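Local coordinates for glucoamylase (Thermoanaerobacterium thermosaccharolyticum, PDB 1LF6), which hydrolyses terminal alpha-1,4-linked glucose residues from the non-reducing ends of starch-type glucans, probably releasing beta-D-glucose, as a family 15 glycoside hydrolase, at residues F52-A58 / K122-T126; S132-K138 / E243-S249; I403-R407 / L672-I677. One frame throughout, in Å; residues are numbered along the deposited sequence.

Contact 1 of 3, residues F52-A58 / K122-T126; sequences FTLANGA and KDIFT
Phe52 lays its ring against Ile124 and Thr126, and Lys122 reaches the turn that follows Leu54. From CB, the Phe52 ring is carried between the backbone N and the carbonyl carbon (chi1 66°), toward strand 118-126. Its CD1 meets Thr126 CG2 at 3.7 Å, and CE1 reaches the backbone, lying 4.0 Å from Phe125 CA. On the other half of the ring CD2 and CE2 lie beneath Ile124 CG2, CE2 at 3.9 Å; this methyl sits over the face, 4.2 Å from the centroid and displaced toward the rim, a CH-pi contact. CZ, the tip of the ring, meets backbone, 4.1 Å from Ile124 O. The other branch of Ile124 ends in CD1, which packs 3.5 Å from Leu54 CD2 as the two side chains run past each other in opposite directions.

The polar contact is made by Lys122, whose extended chain brings NZ to Gly57 O at 2.9 Å, within the carbonyl plane. Gly57 belongs to the type I' turn from Ala55 to Ala58, and its O also accepts a bond from Asn111, while Lys122 NZ forms a salt bridge with Glu89. Segments 52-55 and 122-126 run roughly antiparallel, their axes 8.8 Å apart at closest approach, and belong to the two sheets of the N-terminal beta-sandwich. Tyr107 and Leu109 of strand 107-113, Leu133 of strand 132-141 and Tyr276 of helix 269-284 pack around the apolar cluster.

Contact 2 of 3, residues S132-K138 / E243-S249; sequences SLIMKAK and EFEIVLS
Leu133-Leu248, Met135-Ile246 and Ala137-Phe244 are the antiparallel hydrogen-bonded pairs, joined by six backbone hydrogen bonds; the shortest runs from Leu133 N to Leu248 O at 2.7 Å. The remaining pairs are non-hydrogen-bonded, and some of their CA-H groups approach the same carbonyls, as where Lys136 CA lies 3.4 Å from Phe244 O.

Apolar contacts gather on the face bearing Met135 and Phe244. Met135 and Ile246 lie side by side, and the bend at the end of the methionine (chi3 64°) returns CE to Ile246 CB at 3.7 Å. The Phe244 ring bends toward strand 132-141, so that Ala137 O lies over one face near the rim and Phe244 CZ comes 4.1 Å from Ala137 CB.

The charged groups lie on the face of Lys136 and Glu243, which Ile134 and Val247 share further along. The extended Lys136 and Glu243 side chains cross at an oblique angle, with Lys136 NZ 3.6 Å from Glu243 OE1 in a long salt bridge. Glu243 OE1 lies nearer Lys136 CE, at 3.0 Å, beside the lysine chain, so the ion pair is loose. Glu243 CG rests 3.8 Å from Lys138 CB. An alanine at Glu243 would probably leave the Lys136 ammonium without its mate across the strands and open a gap beside Lys138 CB. Lys136 also makes a cation-pi contact with Tyr269.

Strand 118-126 borders strand 132-141 on its other side, as strand 186-192 borders 243-251. Helix 254-266 covers Ile134 and Val247, whereas Met135 and Leu248 face strand 70-80 of the opposing sheet.

Contact 3 of 3, residues I403-R407 / L672-I677; sequences ILSYR and LDMPDI
In the (alpha/alpha) barrel of the family 15 catalytic domain, the C-terminal end of helix 395-407 is met by the chain leading into the final helix, 676-682, where Ile403, Tyr406 and Arg407 meet residues between Leu672 and Ile677. Pro675 occupies the N-cap position of that helix. Its ring crosses the Tyr406 side chain at about a right angle, with Pro675 CB 4.1 Å from Tyr406 CE1, and Pro675 CG lies 4.2 Å from Ile403 CG2. One turn of helix 395-407 thus presents both Ile403 and Tyr406 to the proline.

The Tyr406 ring projects toward the start of the last helix because CG stands opposite the backbone N (chi1 163°). Its hydroxyl is modelled as donating to Asp676 OD2, which approaches at the ring edge and in its plane, with the carboxylate turned 40° from the ring; the hydroxyl is too crowded in the model for the very short distance to be relied on. Asp676 has a further, weak ion pair with Lys680, one turn along its own helix. Tyr460 of helix 445-464 meets the Tyr406 ring edge-to-face and also touches Ile677.

Arg407 works on the preceding loop. The bend in its chain at chi3 (63°) turns the guanidinium so that Asp673 CA lies over one face, 3.6 Å from Arg407 NH1. The Asp673 carboxylate is nearly perpendicular to that plane and forms its salt bridge with Arg541 instead. Leu672 O lies over the same face, 3.0 Å from Arg407 NH2, but at an angle too poor for a direct hydrogen bond. The link is made through a water in the guanidinium plane, accepting from Arg407 NH2 at 2.8 Å and donating to Leu672 O at 2.8 Å.

Contacts 1 and 2 are buried in the N-terminal beta-sandwich, their centres about 10 Å apart, and they share neighbouring strands: Phe125 O probably accepts a bond from Ile134 N, and Asp123 N probably gives one to Lys136 O. Contact 2 joins strands within one sheet, chiefly by backbone bonds, whereas contact 1 spans two sheets through side chains and a single lysine bond to a turn. Contact 3 is only partly buried and lies on the opposite side of the chain's centre, about 38 Å from contact 1 and about 45 Å from contact 2 between centres. There a helix end meets a loop and the start of the last helix through proline-aromatic packing, an arginine and a water.

Contact 1 of 3, residues F52-A58 / K122-T126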
loop_
_atom_site.group_PDB
_atom_site.type_symbol
_atom_site.label_atom_id
_atom_site.label_comp_id
_atom_site.label_asym_id
_atom_site.label_seq_id
_atom_site.Cartn_x
_atom_site.Cartn_y
_atom_site.Cartn_z
ATOM N N PHE A 52 6.322 -9.913 -1.531
ATOM C CA PHE A 52 6.562 -9.663 -2.951
ATOM C C PHE A 52 5.414 -8.867 -3.561
ATOM O O PHE A 52 4.309 -8.830 -3.015
ATOM C CB PHE A 52 6.724 -10.977 -3.732
ATOM C CG PHE A 52 5.476 -11.817 -3.781
ATOM C CD1 PHE A 52 5.201 -12.740 -2.775
ATOM C CD2 PHE A 52 4.566 -11.675 -4.826
ATOM C CE1 PHE A 52 4.037 -13.507 -2.807
ATOM C CE2 PHE A 52 3.401 -12.437 -4.865
ATOM C CZ PHE A 52 3.136 -13.354 -3.853
ATOM N N THR A 53 5.693 -8.218 -4.688
ATOM C CA THR A 53 4.691 -7.442 -5.410
ATOM C C THR A 53 4.866 -7.768 -6.884
ATOM O O THR A 53 5.956 -8.142 -7.310
ATOM C CB THR A 53 4.871 -5.912 -5.210
ATOM O OG1 THR A 53 6.149 -5.498 -5.719
ATOM C CG2 THR A 53 4.783 -5.557 -3.743
ATOM N N LEU A 54 3.788 -7.643 -7.652
ATOM C CA LEU A 54 3.820 -7.924 -9.082
ATOM C C LEU A 54 3.401 -6.676 -9.858
ATOM O O LEU A 54 2.513 -5.938 -9.431
ATOM C CB LEU A 54 2.859 -9.073 -9.423
ATOM C CG LEU A 54 3.018 -10.384 -8.650
ATOM C CD1 LEU A 54 1.918 -11.361 -9.060
ATOM C CD2 LEU A 54 4.391 -10.976 -8.921
ATOM N N ALA A 55 4.038 -6.453 -11.001
ATOM C CA ALA A 55 3.730 -5.303 -11.843
ATOM C C ALA A 55 4.225 -5.567 -13.262
ATOM O O ALA A 55 5.301 -6.138 -13.455
ATOM C CB ALA A 55 4.392 -4.041 -11.279
ATOM N N ASN A 56 3.423 -5.171 -14.246
ATOM C CA ASN A 56 3.780 -5.344 -15.646
ATOM C C ASN A 56 4.184 -6.772 -16.003
ATOM O O ASN A 56 5.127 -6.988 -16.763
ATOM C CB ASN A 56 4.906 -4.367 -16.003
ATOM C CG ASN A 56 4.469 -2.916 -15.890
ATOM O OD1 ASN A 56 5.251 -2.042 -15.518
ATOM N ND2 ASN A 56 3.212 -2.654 -16.219
ATOM N N GLY A 57 3.467 -7.739 -15.438
ATOM C CA GLY A 57 3.735 -9.136 -15.727
ATOM C C GLY A 57 4.956 -9.740 -15.074
ATOM O O GLY A 57 5.367 -10.847 -15.422
ATOM N N ALA A 58 5.543 -9.039 -14.114
ATOM C CA ALA A 58 6.726 -9.570 -13.459
ATOM C C ALA A 58 6.852 -9.153 -12.007
ATOM O O ALA A 58 6.259 -8.168 -11.561
ATOM C CB ALA A 58 7.975 -9.146 -14.228
ATOM N N LYS A 122 3.518 -17.936 -15.261
ATOM C CA LYS A 122 4.188 -17.980 -13.967
ATOM C C LYS A 122 3.279 -18.317 -12.788
ATOM O O LYS A 122 2.082 -18.049 -12.805
ATOM C CB LYS A 122 4.868 -16.633 -13.689
ATOM C CG LYS A 122 5.751 -16.113 -14.817
ATOM C CD LYS A 122 6.219 -14.688 -14.523
ATOM C CE LYS A 122 7.148 -14.166 -15.608
ATOM N NZ LYS A 122 7.581 -12.759 -15.343
ATOM N N ASP A 123 3.883 -18.906 -11.764
ATOM C CA ASP A 123 3.204 -19.272 -10.528
ATOM C C ASP A 123 4.105 -18.664 -9.472
ATOM O O ASP A 123 5.259 -19.076 -9.334
ATOM C CB ASP A 123 3.157 -20.794 -10.368
ATOM C CG ASP A 123 2.037 -21.430 -11.160
ATOM O OD1 ASP A 123 1.655 -20.853 -12.198
ATOM O OD2 ASP A 123 1.540 -22.513 -10.754
ATOM N N ILE A 124 3.586 -17.685 -8.738
ATOM C CA ILE A 124 4.384 -16.994 -7.733
ATOM C C ILE A 124 3.794 -16.999 -6.328
ATOM O O ILE A 124 2.608 -16.738 -6.138
ATOM C CB ILE A 124 4.621 -15.530 -8.169
ATOM C CG1 ILE A 124 5.264 -15.516 -9.562
ATOM C CG2 ILE A 124 5.508 -14.806 -7.154
ATOM C CD1 ILE A 124 5.309 -14.146 -10.207
ATOM N N PHE A 125 4.650 -17.282 -5.349
ATOM C CA PHE A 125 4.270 -17.321 -3.941
ATOM C C PHE A 125 5.542 -17.509 -3.126
ATOM O O PHE A 125 6.635 -17.554 -3.684
ATOM C CB PHE A 125 3.290 -18.470 -3.679
ATOM C CG PHE A 125 3.852 -19.829 -3.979
ATOM C CD1 PHE A 125 4.465 -20.582 -2.979
ATOM C CD2 PHE A 125 3.787 -20.354 -5.267
ATOM C CE1 PHE A 125 5.003 -21.836 -3.260
ATOM C CE2 PHE A 125 4.323 -21.604 -5.556
ATOM C CZ PHE A 125 4.932 -22.348 -4.552
ATOM N N THR A 126 5.413 -17.616 -1.810
ATOM C CA THR A 126 6.592 -17.790 -0.973
ATOM C C THR A 126 6.583 -19.099 -0.192
ATOM O O THR A 126 5.566 -19.789 -0.123
ATOM C CB THR A 126 6.739 -16.627 0.022
ATOM O OG1 THR A 126 5.560 -16.536 0.831
ATOM C CG2 THR A 126 6.946 -15.314 -0.724
#

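Contact 2 of 3, residues S132-K138 / E243-S249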
loop_
_atom_site.group_PDB
_atom_site.type_symbol
_atom_site.label_atom_id
_atom_site.label_comp_id
_atom_site.label_asym_id
_atom_site.label_seq_id
_atom_site.Cartn_x
_atom_site.Cartn_y
_atom_site.Cartn_z
ATOM N N SER A 132 12.137 -17.424 1.310
ATOM C CA SER A 132 12.412 -17.592 -0.112
ATOM C C SER A 132 11.183 -17.326 -0.974
ATOM O O SER A 132 10.061 -17.695 -0.619
ATOM C CB SER A 132 12.937 -19.003 -0.395
ATOM O OG SER A 132 11.889 -19.952 -0.353
ATOM N N LEU A 133 11.412 -16.672 -2.106
ATOM C CA LEU A 133 10.350 -16.359 -3.055
ATOM C C LEU A 133 10.452 -17.387 -4.171
ATOM O O LEU A 133 11.545 -17.667 -4.668
ATOM C CB LEU A 133 10.533 -14.955 -3.634
ATOM C CG LEU A 133 9.511 -14.552 -4.702
ATOM C CD1 LEU A 133 8.120 -14.490 -4.083
ATOM C CD2 LEU A 133 9.896 -13.199 -5.293
ATOM N N ILE A 134 9.311 -17.940 -4.567
ATOM C CA ILE A 134 9.287 -18.962 -5.601
ATOM C C ILE A 134 8.521 -18.536 -6.842
ATOM O O ILE A 134 7.471 -17.909 -6.747
ATOM C CB ILE A 134 8.641 -20.252 -5.058
ATOM C CG1 ILE A 134 9.383 -20.710 -3.804
ATOM C CG2 ILE A 134 8.654 -21.329 -6.127
ATOM C CD1 ILE A 134 8.626 -21.721 -2.970
ATOM N N MET A 135 9.057 -18.880 -8.004
ATOM C CA MET A 135 8.404 -18.575 -9.266
ATOM C C MET A 135 8.574 -19.731 -10.230
ATOM O O MET A 135 9.673 -19.979 -10.729
ATOM C CB MET A 135 8.973 -17.315 -9.929
ATOM C CG MET A 135 8.417 -17.108 -11.344
ATOM S SD MET A 135 9.138 -15.744 -12.280
ATOM C CE MET A 135 10.847 -16.314 -12.428
ATOM N N LYS A 136 7.491 -20.452 -10.482
ATOM C CA LYS A 136 7.546 -21.541 -11.439
ATOM C C LYS A 136 7.183 -20.880 -12.756
ATOM O O LYS A 136 6.259 -20.068 -12.816
ATOM C CB LYS A 136 6.527 -22.631 -11.100
ATOM C CG LYS A 136 6.583 -23.834 -12.038
ATOM C CD LYS A 136 5.819 -25.013 -11.460
ATOM C CE LYS A 136 6.066 -26.286 -12.250
ATOM N NZ LYS A 136 5.371 -27.462 -11.643
ATOM N N ALA A 137 7.921 -21.205 -13.807
ATOM C CA ALA A 137 7.653 -20.614 -15.105
ATOM C C ALA A 137 7.804 -21.645 -16.206
ATOM O O ALA A 137 8.543 -22.619 -16.065
ATOM C CB ALA A 137 8.601 -19.446 -15.351
ATOM N N LYS A 138 7.084 -21.423 -17.298
ATOM C CA LYS A 138 7.135 -22.297 -18.456
ATOM C C LYS A 138 7.074 -21.418 -19.696
ATOM O O LYS A 138 6.294 -20.464 -19.756
ATOM C CB LYS A 138 5.961 -23.281 -18.458
ATOM C CG LYS A 138 4.596 -22.643 -18.672
ATOM C CD LYS A 138 3.511 -23.700 -18.882
ATOM C CE LYS A 138 2.142 -23.052 -19.063
ATOM N NZ LYS A 138 1.047 -24.046 -19.270
ATOM N N GLU A 243 9.884 -25.771 -18.747
ATOM C CA GLU A 243 9.241 -25.429 -17.482
ATOM C C GLU A 243 10.252 -25.623 -16.357
ATOM O O GLU A 243 10.880 -26.677 -16.252
ATOM C CB GLU A 243 8.018 -26.317 -17.253
ATOM C CG GLU A 243 7.198 -25.944 -16.025
ATOM C CD GLU A 243 5.810 -26.561 -16.044
ATOM O OE1 GLU A 243 5.050 -26.340 -15.081
ATOM O OE2 GLU A 243 5.478 -27.265 -17.021
ATOM N N PHE A 244 10.398 -24.608 -15.510
ATOM C CA PHE A 244 11.379 -24.653 -14.431
ATOM C C PHE A 244 10.962 -23.845 -13.203
ATOM O O PHE A 244 9.958 -23.138 -13.223
ATOM C CB PHE A 244 12.705 -24.110 -14.953
ATOM C CG PHE A 244 12.562 -22.809 -15.692
ATOM C CD1 PHE A 244 12.081 -22.788 -16.995
ATOM C CD2 PHE A 244 12.851 -21.601 -15.063
ATOM C CE1 PHE A 244 11.885 -21.582 -17.666
ATOM C CE2 PHE A 244 12.658 -20.387 -15.727
ATOM C CZ PHE A 244 12.174 -20.378 -17.029
ATOM N N GLU A 245 11.757 -23.946 -12.143
ATOM C CA GLU A 245 11.477 -23.240 -10.902
ATOM C C GLU A 245 12.612 -22.292 -10.515
ATOM O O GLU A 245 13.764 -22.713 -10.383
ATOM C CB GLU A 245 11.263 -24.244 -9.768
ATOM C CG GLU A 245 10.205 -25.291 -10.054
ATOM C CD GLU A 245 10.062 -26.306 -8.931
ATOM O OE1 GLU A 245 9.238 -27.233 -9.074
ATOM O OE2 GLU A 245 10.772 -26.177 -7.910
ATOM N N ILE A 246 12.282 -21.016 -10.335
ATOM C CA ILE A 246 13.273 -20.022 -9.936
ATOM C C ILE A 246 13.051 -19.707 -8.461
ATOM O O ILE A 246 11.923 -19.437 -8.037
ATOM C CB ILE A 246 13.143 -18.724 -10.778
ATOM C CG1 ILE A 246 13.468 -19.024 -12.243
ATOM C CG2 ILE A 246 14.090 -17.648 -10.244
ATOM C CD1 ILE A 246 14.870 -19.580 -12.468
ATOM N N VAL A 247 14.122 -19.759 -7.676
ATOM C CA VAL A 247 14.021 -19.486 -6.250
ATOM C C VAL A 247 14.966 -18.378 -5.800
ATOM O O VAL A 247 16.152 -18.387 -6.128
ATOM C CB VAL A 247 14.315 -20.758 -5.410
ATOM C CG1 VAL A 247 14.217 -20.442 -3.923
ATOM C CG2 VAL A 247 13.339 -21.863 -5.782
ATOM N N LEU A 248 14.423 -17.421 -5.049
ATOM C CA LEU A 248 15.205 -16.313 -4.517
ATOM C C LEU A 248 15.111 -16.365 -3.000
ATOM O O LEU A 248 14.028 -16.211 -2.425
ATOM C CB LEU A 248 14.664 -14.975 -5.020
ATOM C CG LEU A 248 15.333 -13.723 -4.441
ATOM C CD1 LEU A 248 16.782 -13.641 -4.895
ATOM C CD2 LEU A 248 14.559 -12.484 -4.891
ATOM N N SER A 249 16.249 -16.594 -2.354
ATOM C CA SER A 249 16.285 -16.682 -0.905
ATOM C C SER A 249 17.058 -15.525 -0.285
ATOM O O SER A 249 17.855 -14.861 -0.954
ATOM C CB SER A 249 16.892 -18.024 -0.486
ATOM O OG SER A 249 16.121 -19.095 -1.009
#

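Contact 3 of 3, residues I403-R407 / L672-I677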
loop_
_atom_site.group_PDB
_atom_site.type_symbol
_atom_site.label_atom_id
_atom_site.label_comp_id
_atom_site.label_asym_id
_atom_site.label_seq_id
_atom_site.Cartn_x
_atom_site.Cartn_y
_atom_site.Cartn_z
ATOM N N ILE A 403 -10.530 6.474 19.899
ATOM C CA ILE A 403 -11.785 5.957 19.376
ATOM C C ILE A 403 -11.691 4.441 19.200
ATOM O O ILE A 403 -12.644 3.719 19.488
ATOM C CB ILE A 403 -12.141 6.628 18.024
ATOM C CG1 ILE A 403 -12.249 8.149 18.222
ATOM C CG2 ILE A 403 -13.461 6.077 17.483
ATOM C CD1 ILE A 403 -12.456 8.925 16.941
ATOM N N LEU A 404 -10.535 3.965 18.741
ATOM C CA LEU A 404 -10.318 2.536 18.544
ATOM C C LEU A 404 -10.293 1.818 19.904
ATOM O O LEU A 404 -10.821 0.723 20.040
ATOM C CB LEU A 404 -8.996 2.296 17.804
ATOM C CG LEU A 404 -8.642 0.850 17.436
ATOM C CD1 LEU A 404 -9.732 0.241 16.589
ATOM C CD2 LEU A 404 -7.309 0.830 16.681
ATOM N N SER A 405 -9.672 2.440 20.901
ATOM C CA SER A 405 -9.609 1.855 22.231
ATOM C C SER A 405 -11.028 1.630 22.742
ATOM O O SER A 405 -11.323 0.626 23.395
ATOM C CB SER A 405 -8.855 2.779 23.188
ATOM O OG SER A 405 -7.475 2.810 22.876
ATOM N N TYR A 406 -11.909 2.572 22.432
ATOM C CA TYR A 406 -13.294 2.480 22.851
ATOM C C TYR A 406 -14.034 1.334 22.160
ATOM O O TYR A 406 -14.723 0.552 22.810
ATOM C CB TYR A 406 -14.020 3.799 22.575
ATOM C CG TYR A 406 -15.520 3.660 22.596
ATOM C CD1 TYR A 406 -16.245 3.558 21.409
ATOM C CD2 TYR A 406 -16.211 3.559 23.803
ATOM C CE1 TYR A 406 -17.614 3.352 21.422
ATOM C CE2 TYR A 406 -17.582 3.351 23.828
ATOM C CZ TYR A 406 -18.274 3.244 22.635
ATOM O OH TYR A 406 -19.620 2.993 22.659
ATOM N N ARG A 407 -13.900 1.239 20.842
ATOM C CA ARG A 407 -14.580 0.188 20.102
ATOM C C ARG A 407 -14.069 -1.207 20.451
ATOM O O ARG A 407 -14.822 -2.177 20.406
ATOM C CB ARG A 407 -14.460 0.440 18.598
ATOM C CG ARG A 407 -15.216 1.676 18.134
ATOM C CD ARG A 407 -15.488 1.598 16.648
ATOM N NE ARG A 407 -16.349 0.465 16.332
ATOM C CZ ARG A 407 -16.202 -0.304 15.260
ATOM N NH1 ARG A 407 -15.224 -0.063 14.398
ATOM N NH2 ARG A 407 -17.030 -1.317 15.052
ATOM N N LEU A 672 -21.158 0.565 10.172
ATOM C CA LEU A 672 -20.511 -0.339 11.105
ATOM C C LEU A 672 -19.322 0.175 11.915
ATOM O O LEU A 672 -19.030 -0.378 12.974
ATOM C CB LEU A 672 -20.120 -1.624 10.376
ATOM C CG LEU A 672 -21.315 -2.446 9.873
ATOM C CD1 LEU A 672 -20.831 -3.657 9.099
ATOM C CD2 LEU A 672 -22.163 -2.869 11.060
ATOM N N ASP A 673 -18.638 1.220 11.449
ATOM C CA ASP A 673 -17.500 1.737 12.207
ATOM C C ASP A 673 -17.749 3.037 12.985
ATOM O O ASP A 673 -16.804 3.652 13.484
ATOM C CB ASP A 673 -16.277 1.906 11.291
ATOM C CG ASP A 673 -16.488 2.948 10.197
ATOM O OD1 ASP A 673 -17.621 3.446 10.036
ATOM O OD2 ASP A 673 -15.509 3.250 9.493
ATOM N N MET A 674 -19.007 3.454 13.106
ATOM C CA MET A 674 -19.311 4.677 13.846
ATOM C C MET A 674 -19.445 4.394 15.343
ATOM O O MET A 674 -20.179 3.496 15.748
ATOM C CB MET A 674 -20.605 5.321 13.323
ATOM C CG MET A 674 -21.050 6.560 14.109
ATOM S SD MET A 674 -22.446 7.401 13.359
ATOM C CE MET A 674 -23.761 6.161 13.607
ATOM N N PRO A 675 -18.711 5.141 16.180
ATOM C CA PRO A 675 -18.786 4.936 17.630
ATOM C C PRO A 675 -20.163 5.377 18.139
ATOM O O PRO A 675 -20.512 6.554 18.077
ATOM C CB PRO A 675 -17.638 5.796 18.155
ATOM C CG PRO A 675 -17.563 6.922 17.136
ATOM C CD PRO A 675 -17.728 6.184 15.832
ATOM N N ASP A 676 -20.942 4.421 18.635
ATOM C CA ASP A 676 -22.302 4.692 19.091
ATOM C C ASP A 676 -22.507 5.791 20.127
ATOM O O ASP A 676 -23.484 6.533 20.047
ATOM C CB ASP A 676 -22.964 3.403 19.599
ATOM C CG ASP A 676 -22.099 2.660 20.582
ATOM O OD1 ASP A 676 -22.648 1.915 21.423
ATOM O OD2 ASP A 676 -20.864 2.815 20.511
ATOM N N ILE A 677 -21.611 5.911 21.097
ATOM C CA ILE A 677 -21.794 6.939 22.114
ATOM C C ILE A 677 -21.676 8.341 21.544
ATOM O O ILE A 677 -22.297 9.272 22.052
ATOM C CB ILE A 677 -20.814 6.767 23.292
ATOM C CG1 ILE A 677 -19.558 7.601 23.114
ATOM C CG2 ILE A 677 -20.371 5.364 23.357
ATOM C CD1 ILE A 677 -18.575 7.426 24.263
HETATM O O HOH W 1 -17.785 -2.919 12.904
#